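Local coordinates for methyltransferase 1 (Methanosarcina barkeri, PDB 2I2X), which carries a corrinoid cofactor that accepts the methyl group of methanol and passes it on toward coenzyme M in methanogenesis, at residues A190-N195 / S220-G225; V127-E132 / R159-E164. All coordinates share one frame; numbering follows the deposited sequence.

Both contacts lie in the Rossmann-like B12-binding domain, some 13 Å apart between centres. Contact 1 sets helix 190-199 against the loop leading into the edge strand 225-227. Contact 2 joins the end of the inner strand 125-130 to the loop that follows the other edge strand, 153-158. The first is mainly buried and relies on an aromatic ring and aliphatic carbon; the second is only partly buried, with backbone oxygens, a water and acidic side chains predominating. Helix 190-199 brings them together: A190 packs on A131, V194 on A163, and E193 OE1 comes within 3.3 Å of E132 OE2, a close approach of like charges.

Contact 1 (A190-N195 / S220-G225)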
ATOM      1  N   ALA B 190      10.643  21.342 -12.268  1.00 63.64           N
ATOM      2  CA  ALA B 190      11.091  22.720 -12.436  1.00 64.44           C
ATOM      3  C   ALA B 190      12.573  22.846 -12.115  1.00 65.31           C
ATOM      4  O   ALA B 190      13.172  23.894 -12.349  1.00 65.65           O
ATOM      5  CB  ALA B 190      10.271  23.665 -11.576  1.00 64.28           C
ATOM      6  N   PHE B 191      13.164  21.778 -11.580  1.00 66.31           N
ATOM      7  CA  PHE B 191      14.608  21.736 -11.356  1.00 67.65           C
ATOM      8  C   PHE B 191      15.326  21.553 -12.699  1.00 68.79           C
ATOM      9  O   PHE B 191      16.413  22.097 -12.903  1.00 68.53           O
ATOM     10  CB  PHE B 191      15.007  20.608 -10.392  1.00 67.32           C
ATOM     11  CG  PHE B 191      14.545  20.801  -8.956  1.00 67.31           C
ATOM     12  CD1 PHE B 191      14.058  22.024  -8.498  1.00 66.88           C
ATOM     13  CD2 PHE B 191      14.630  19.738  -8.047  1.00 66.76           C
ATOM     14  CE1 PHE B 191      13.650  22.177  -7.165  1.00 66.49           C
ATOM     15  CE2 PHE B 191      14.229  19.888  -6.721  1.00 65.93           C
ATOM     16  CZ  PHE B 191      13.741  21.109  -6.278  1.00 66.04           C
ATOM     17  N   LYS B 192      14.709  20.760 -13.587  1.00 70.23           N
ATOM     18  CA  LYS B 192      15.112  20.636 -14.995  1.00 71.47           C
ATOM     19  C   LYS B 192      15.333  22.020 -15.559  1.00 72.17           C
ATOM     20  O   LYS B 192      16.476  22.427 -15.765  1.00 72.50           O
ATOM     21  CB  LYS B 192      14.015  19.941 -15.826  1.00 71.71           C
ATOM     22  CG  LYS B 192      14.303  18.519 -16.313  1.00 72.28           C
ATOM     23  CD  LYS B 192      15.058  18.510 -17.636  1.00 73.28           C
ATOM     24  CE  LYS B 192      15.781  17.185 -17.837  1.00 73.99           C
ATOM     25  NZ  LYS B 192      17.001  17.347 -18.682  1.00 74.16           N
ATOM     26  N   GLU B 193      14.234  22.743 -15.778  1.00 72.92           N
ATOM     27  CA  GLU B 193      14.279  24.097 -16.321  1.00 73.96           C
ATOM     28  C   GLU B 193      15.401  24.925 -15.728  1.00 74.19           C
ATOM     29  O   GLU B 193      16.225  25.452 -16.470  1.00 74.52           O
ATOM     30  CB  GLU B 193      12.948  24.814 -16.127  1.00 74.15           C
ATOM     31  CG  GLU B 193      12.116  24.899 -17.387  1.00 75.97           C
ATOM     32  CD  GLU B 193      10.905  25.801 -17.217  1.00 78.35           C
ATOM     33  OE1 GLU B 193       9.899  25.341 -16.615  1.00 79.03           O
ATOM     34  OE2 GLU B 193      10.964  26.965 -17.690  1.00 78.13           O
ATOM     35  N   VAL B 194      15.443  25.006 -14.398  1.00 74.50           N
ATOM     36  CA  VAL B 194      16.474  25.771 -13.685  1.00 74.71           C
ATOM     37  C   VAL B 194      17.895  25.325 -14.046  1.00 74.82           C
ATOM     38  O   VAL B 194      18.705  26.145 -14.463  1.00 74.82           O
ATOM     39  CB  VAL B 194      16.252  25.758 -12.147  1.00 74.66           C
ATOM     40  CG1 VAL B 194      17.451  26.342 -11.412  1.00 74.31           C
ATOM     41  CG2 VAL B 194      14.991  26.536 -11.794  1.00 74.79           C
ATOM     42  N   ASN B 195      18.176  24.030 -13.905  1.00 75.14           N
ATOM     43  CA  ASN B 195      19.501  23.479 -14.197  1.00 75.46           C
ATOM     44  C   ASN B 195      19.997  23.763 -15.622  1.00 75.83           C
ATOM     45  O   ASN B 195      21.082  24.316 -15.807  1.00 75.60           O
ATOM     46  CB  ASN B 195      19.534  21.977 -13.913  1.00 75.14           C
ATOM     47  CG  ASN B 195      20.804  21.324 -14.409  1.00 74.81           C
ATOM     48  OD1 ASN B 195      20.894  20.912 -15.565  1.00 73.69           O
ATOM     49  ND2 ASN B 195      21.793  21.227 -13.535  1.00 73.86           N
ATOM     50  N   SER B 220      20.464  13.707  -9.240  1.00 71.68           N
ATOM     51  CA  SER B 220      21.674  13.267  -9.930  1.00 72.46           C
ATOM     52  C   SER B 220      21.558  13.335 -11.452  1.00 73.13           C
ATOM     53  O   SER B 220      22.567  13.507 -12.134  1.00 73.44           O
ATOM     54  CB  SER B 220      22.064  11.852  -9.497  1.00 72.29           C
ATOM     55  OG  SER B 220      22.538  11.850  -8.163  1.00 72.49           O
ATOM     56  N   GLN B 221      20.343  13.215 -11.987  1.00 73.91           N
ATOM     57  CA  GLN B 221      20.143  13.331 -13.441  1.00 74.66           C
ATOM     58  C   GLN B 221      20.416  14.747 -14.014  1.00 75.03           C
ATOM     59  O   GLN B 221      20.545  14.915 -15.230  1.00 74.92           O
ATOM     60  CB  GLN B 221      18.767  12.793 -13.864  1.00 74.59           C
ATOM     61  CG  GLN B 221      17.600  13.747 -13.660  1.00 75.40           C
ATOM     62  CD  GLN B 221      16.268  13.141 -14.069  1.00 76.52           C
ATOM     63  OE1 GLN B 221      16.194  12.371 -15.028  1.00 77.35           O
ATOM     64  NE2 GLN B 221      15.205  13.490 -13.342  1.00 76.08           N
ATOM     65  N   PHE B 222      20.508  15.750 -13.136  1.00 75.61           N
ATOM     66  CA  PHE B 222      20.900  17.117 -13.522  1.00 76.02           C
ATOM     67  C   PHE B 222      22.347  17.369 -13.126  1.00 76.29           C
ATOM     68  O   PHE B 222      22.786  16.940 -12.053  1.00 76.44           O
ATOM     69  CB  PHE B 222      19.987  18.172 -12.877  1.00 76.03           C
ATOM     70  CG  PHE B 222      18.526  17.820 -12.926  1.00 76.17           C
ATOM     71  CD1 PHE B 222      17.820  17.584 -11.753  1.00 76.10           C
ATOM     72  CD2 PHE B 222      17.866  17.698 -14.148  1.00 75.86           C
ATOM     73  CE1 PHE B 222      16.473  17.244 -11.795  1.00 76.27           C
ATOM     74  CE2 PHE B 222      16.533  17.357 -14.199  1.00 76.18           C
ATOM     75  CZ  PHE B 222      15.826  17.130 -13.019  1.00 76.40           C
ATOM     76  N   ALA B 223      23.077  18.071 -13.992  1.00 76.49           N
ATOM     77  CA  ALA B 223      24.519  18.240 -13.837  1.00 76.76           C
ATOM     78  C   ALA B 223      24.909  19.060 -12.603  1.00 77.02           C
ATOM     79  O   ALA B 223      25.902  18.750 -11.934  1.00 77.08           O
ATOM     80  CB  ALA B 223      25.126  18.839 -15.106  1.00 76.70           C
ATOM     81  N   LEU B 224      24.120  20.093 -12.302  1.00 77.22           N
ATOM     82  CA  LEU B 224      24.429  21.027 -11.213  1.00 77.38           C
ATOM     83  C   LEU B 224      23.873  20.567  -9.872  1.00 77.51           C
ATOM     84  O   LEU B 224      24.168  21.171  -8.833  1.00 77.64           O
ATOM     85  CB  LEU B 224      23.897  22.428 -11.535  1.00 77.39           C
ATOM     86  CG  LEU B 224      24.478  23.162 -12.749  1.00 77.24           C
ATOM     87  CD1 LEU B 224      23.572  24.306 -13.167  1.00 77.08           C
ATOM     88  CD2 LEU B 224      25.883  23.657 -12.479  1.00 77.41           C
ATOM     89  N   GLY B 225      23.093  19.483  -9.910  1.00 77.55           N
ATOM     90  CA  GLY B 225      22.307  19.011  -8.773  1.00 77.39           C
ATOM     91  C   GLY B 225      23.039  18.377  -7.605  1.00 77.33           C
ATOM     92  O   GLY B 225      23.868  17.485  -7.782  1.00 77.24           O
TER
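N195 and F222 bury almost equal areas here, and K192 adds the next largest share. The contact packs helix 190-199 against the loop entering the edge strand 225-227 of the parallel sheet in the B12-binding domain. F222 reaches from the loop onto the first turns of the helix, its CG placed anti to its own carbonyl carbon. One face of its ring meets the helix backbone: K192 N stands 3.8 Å above the ring plane, displaced toward the rim. On the opposite face, Q221 CG of the same loop sits over the ring centre. The K192 side chain lies at the ring's edge. Its chain bends at chi2 (-86°), bringing CG to 3.3 Å from F222 CE2, while CE lies in the ring plane. At another corner, F191 CB touches F222 CE1 at 3.9 Å; the F191 ring itself leads away, to an edge-to-face stack with F207. The F191 side chain is about 7 Å from the bound corrinoid, so this is packing next to the cofactor site.

One turn on, N195 extends toward the loop with CG anti to its backbone N (chi1 171°). N195 CG rests 3.6 Å from F222 CB, and its amide plane is inclined 40° to the aromatic ring. The amide end lies at the bend of the loop, beside the backbone nitrogens of A223 and L224 and against the L224 side chain, which itself packs on F207. F218 meets the F222 ring edge-to-face, tying in helix 216-220. The chemistry implies that apolar packing around F222 does much to hold the loop to the helix, while the buried N195 amide has polar backbone atoms beside it and is not enclosed by hydrocarbon alone.

Contact 2 (V127-E132 / R159-E164); sequences VCHVAE and RDVPAE
The main-chain links are few and weak. V161 N donates a weak hydrogen bond to V130 O (3.5 Å), and it is also the donor of the weak bond to R159 O that closes an inverse gamma turn centred on D160. V130 O and R159 O, both acceptors, lie 2.7 Å apart, a pair that would probably repel. A water spans the next step, accepting from E132 N at 3.1 Å and donating to V161 O at 2.4 Å, an unusually short distance.

Among the charged groups, D160 OD2 lies 3.5 Å from E132 CA and accepts a hydrogen bond from G133 N, so it fastens the loop just beyond the strand. R159 forms a salt bridge to E131 of a neighbouring subunit. E132 has CG in the crowded position between backbone N and carbonyl carbon (chi1 87°); E132 CB sits 3.3 Å from V161 O, and the extended chain carries CD to P162 CA. An alanine here would remove the arm beyond CB and would probably lose its packing along P162.

Apolar contact is slight: V161 CB meets the H129 ring at its edge, near the ring plane.

These loops at the ends of parallel strands lie near the corrinoid: the V130 side chain is about 5 Å from that of H136, the axial ligand of the cobalt. Strand 125-130 runs between strands 153-158 and 177-181, H129 ND1 bonding to T179 O on the latter and its side chain touching V194 of helix 190-199.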
ATOM      1  N   VAL B 127      20.995  31.950  -2.744  1.00 60.52           N
ATOM      2  CA  VAL B 127      19.663  32.227  -3.276  1.00 58.24           C
ATOM      3  C   VAL B 127      18.812  30.990  -2.982  1.00 57.00           C
ATOM      4  O   VAL B 127      19.267  29.851  -3.184  1.00 56.70           O
ATOM      5  CB  VAL B 127      19.691  32.517  -4.806  1.00 58.20           C
ATOM      6  CG1 VAL B 127      18.286  32.700  -5.372  1.00 57.35           C
ATOM      7  CG2 VAL B 127      20.510  33.740  -5.092  1.00 57.78           C
ATOM      8  N   CYS B 128      17.590  31.225  -2.499  1.00 55.14           N
ATOM      9  CA  CYS B 128      16.630  30.161  -2.199  1.00 53.07           C
ATOM     10  C   CYS B 128      15.307  30.366  -2.913  1.00 51.70           C
ATOM     11  O   CYS B 128      14.769  31.475  -2.945  1.00 51.47           O
ATOM     12  CB  CYS B 128      16.385  30.089  -0.703  1.00 53.15           C
ATOM     13  SG  CYS B 128      17.882  29.783   0.214  1.00 53.13           S
ATOM     14  N   HIS B 129      14.780  29.289  -3.481  1.00 49.92           N
ATOM     15  CA  HIS B 129      13.483  29.351  -4.137  1.00 48.37           C
ATOM     16  C   HIS B 129      12.705  28.054  -3.979  1.00 47.40           C
ATOM     17  O   HIS B 129      13.273  27.013  -3.661  1.00 47.50           O
ATOM     18  CB  HIS B 129      13.638  29.716  -5.627  1.00 48.02           C
ATOM     19  CG  HIS B 129      13.983  28.554  -6.512  1.00 47.45           C
ATOM     20  ND1 HIS B 129      15.165  27.845  -6.392  1.00 46.10           N
ATOM     21  CD2 HIS B 129      13.302  27.985  -7.536  1.00 45.13           C
ATOM     22  CE1 HIS B 129      15.192  26.889  -7.303  1.00 45.29           C
ATOM     23  NE2 HIS B 129      14.074  26.950  -8.007  1.00 44.98           N
ATOM     24  N   VAL B 130      11.401  28.153  -4.193  1.00 46.22           N
ATOM     25  CA  VAL B 130      10.523  27.012  -4.342  1.00 45.57           C
ATOM     26  C   VAL B 130      10.234  26.884  -5.839  1.00 45.52           C
ATOM     27  O   VAL B 130      10.088  27.893  -6.539  1.00 45.17           O
ATOM     28  CB  VAL B 130       9.213  27.209  -3.539  1.00 45.02           C
ATOM     29  CG1 VAL B 130       8.291  26.036  -3.706  1.00 45.19           C
ATOM     30  CG2 VAL B 130       9.518  27.384  -2.089  1.00 44.45           C
ATOM     31  N   ALA B 131      10.181  25.643  -6.324  1.00 45.44           N
ATOM     32  CA  ALA B 131       9.904  25.336  -7.737  1.00 45.62           C
ATOM     33  C   ALA B 131       8.670  26.055  -8.279  1.00 45.77           C
ATOM     34  O   ALA B 131       7.726  26.327  -7.537  1.00 45.69           O
ATOM     35  CB  ALA B 131       9.740  23.832  -7.906  1.00 45.35           C
ATOM     36  N   GLU B 132       8.649  26.361  -9.571  1.00 46.07           N
ATOM     37  CA  GLU B 132       7.433  26.980 -10.105  1.00 46.70           C
ATOM     38  C   GLU B 132       6.309  25.960 -10.161  1.00 46.03           C
ATOM     39  O   GLU B 132       6.543  24.773 -10.416  1.00 45.82           O
ATOM     40  CB  GLU B 132       7.648  27.731 -11.442  1.00 47.04           C
ATOM     41  CG  GLU B 132       7.536  26.915 -12.730  1.00 48.93           C
ATOM     42  CD  GLU B 132       7.681  27.769 -14.003  1.00 50.04           C
ATOM     43  OE1 GLU B 132       6.716  28.497 -14.368  1.00 46.98           O
ATOM     44  OE2 GLU B 132       8.770  27.683 -14.636  1.00 50.74           O
ATOM     45  N   ARG B 159       7.792  31.856  -3.453  1.00 60.41           N
ATOM     46  CA  ARG B 159       7.068  30.637  -3.809  1.00 60.66           C
ATOM     47  C   ARG B 159       7.230  30.193  -5.250  1.00 61.28           C
ATOM     48  O   ARG B 159       8.182  29.525  -5.615  1.00 61.94           O
ATOM     49  CB  ARG B 159       5.562  30.816  -3.575  1.00 60.53           C
ATOM     50  CG  ARG B 159       5.106  30.895  -2.148  1.00 59.75           C
ATOM     51  CD  ARG B 159       3.943  31.854  -2.057  1.00 59.18           C
ATOM     52  NE  ARG B 159       2.646  31.198  -1.943  1.00 59.10           N
ATOM     53  CZ  ARG B 159       1.480  31.834  -2.009  1.00 59.59           C
ATOM     54  NH1 ARG B 159       1.431  33.143  -2.215  1.00 61.29           N
ATOM     55  NH2 ARG B 159       0.357  31.162  -1.881  1.00 59.68           N
ATOM     56  N   ASP B 160       6.250  30.568  -6.054  1.00 61.72           N
ATOM     57  CA  ASP B 160       5.977  29.994  -7.354  1.00 61.99           C
ATOM     58  C   ASP B 160       6.932  30.598  -8.390  1.00 62.30           C
ATOM     59  O   ASP B 160       6.510  31.378  -9.244  1.00 62.45           O
ATOM     60  CB  ASP B 160       4.499  30.318  -7.639  1.00 61.87           C
ATOM     61  CG  ASP B 160       4.025  29.872  -8.992  1.00 61.78           C
ATOM     62  OD1 ASP B 160       2.956  30.373  -9.393  1.00 62.80           O
ATOM     63  OD2 ASP B 160       4.687  29.045  -9.646  1.00 60.90           O
ATOM     64  N   VAL B 161       8.213  30.213  -8.316  1.00 62.66           N
ATOM     65  CA  VAL B 161       9.330  30.961  -8.956  1.00 63.06           C
ATOM     66  C   VAL B 161       9.795  30.401 -10.320  1.00 63.63           C
ATOM     67  O   VAL B 161      10.324  29.291 -10.385  1.00 63.40           O
ATOM     68  CB  VAL B 161      10.547  31.120  -7.979  1.00 63.01           C
ATOM     69  CG1 VAL B 161      11.662  31.935  -8.615  1.00 62.53           C
ATOM     70  CG2 VAL B 161      10.121  31.776  -6.671  1.00 62.43           C
ATOM     71  N   PRO B 162       9.630  31.197 -11.403  1.00 64.27           N
ATOM     72  CA  PRO B 162       9.651  30.783 -12.827  1.00 64.72           C
ATOM     73  C   PRO B 162      10.964  30.421 -13.553  1.00 65.17           C
ATOM     74  O   PRO B 162      10.914  30.130 -14.747  1.00 65.23           O
ATOM     75  CB  PRO B 162       8.967  31.966 -13.551  1.00 64.60           C
ATOM     76  CG  PRO B 162       8.447  32.874 -12.466  1.00 64.38           C
ATOM     77  CD  PRO B 162       9.329  32.630 -11.282  1.00 64.38           C
ATOM     78  N   ALA B 163      12.106  30.421 -12.872  1.00 65.84           N
ATOM     79  CA  ALA B 163      13.408  30.067 -13.500  1.00 66.84           C
ATOM     80  C   ALA B 163      14.133  31.227 -14.201  1.00 67.48           C
ATOM     81  O   ALA B 163      15.273  31.525 -13.838  1.00 67.39           O
ATOM     82  CB  ALA B 163      13.304  28.828 -14.421  1.00 66.63           C
ATOM     83  N   GLU B 164      13.490  31.874 -15.186  1.00 68.41           N
ATOM     84  CA  GLU B 164      13.992  33.150 -15.758  1.00 69.35           C
ATOM     85  C   GLU B 164      14.412  34.081 -14.628  1.00 69.50           C
ATOM     86  O   GLU B 164      15.359  34.865 -14.753  1.00 69.79           O
ATOM     87  CB  GLU B 164      12.917  33.890 -16.581  1.00 69.56           C
ATOM     88  CG  GLU B 164      12.704  33.420 -18.015  1.00 70.60           C
ATOM     89  CD  GLU B 164      11.741  32.233 -18.121  1.00 72.64           C
ATOM     90  OE1 GLU B 164      10.823  32.095 -17.271  1.00 72.23           O
ATOM     91  OE2 GLU B 164      11.903  31.434 -19.072  1.00 73.69           O
TER
HETATM   92  O   HOH W   1      11.286  27.118 -10.945  1.00 30.52           O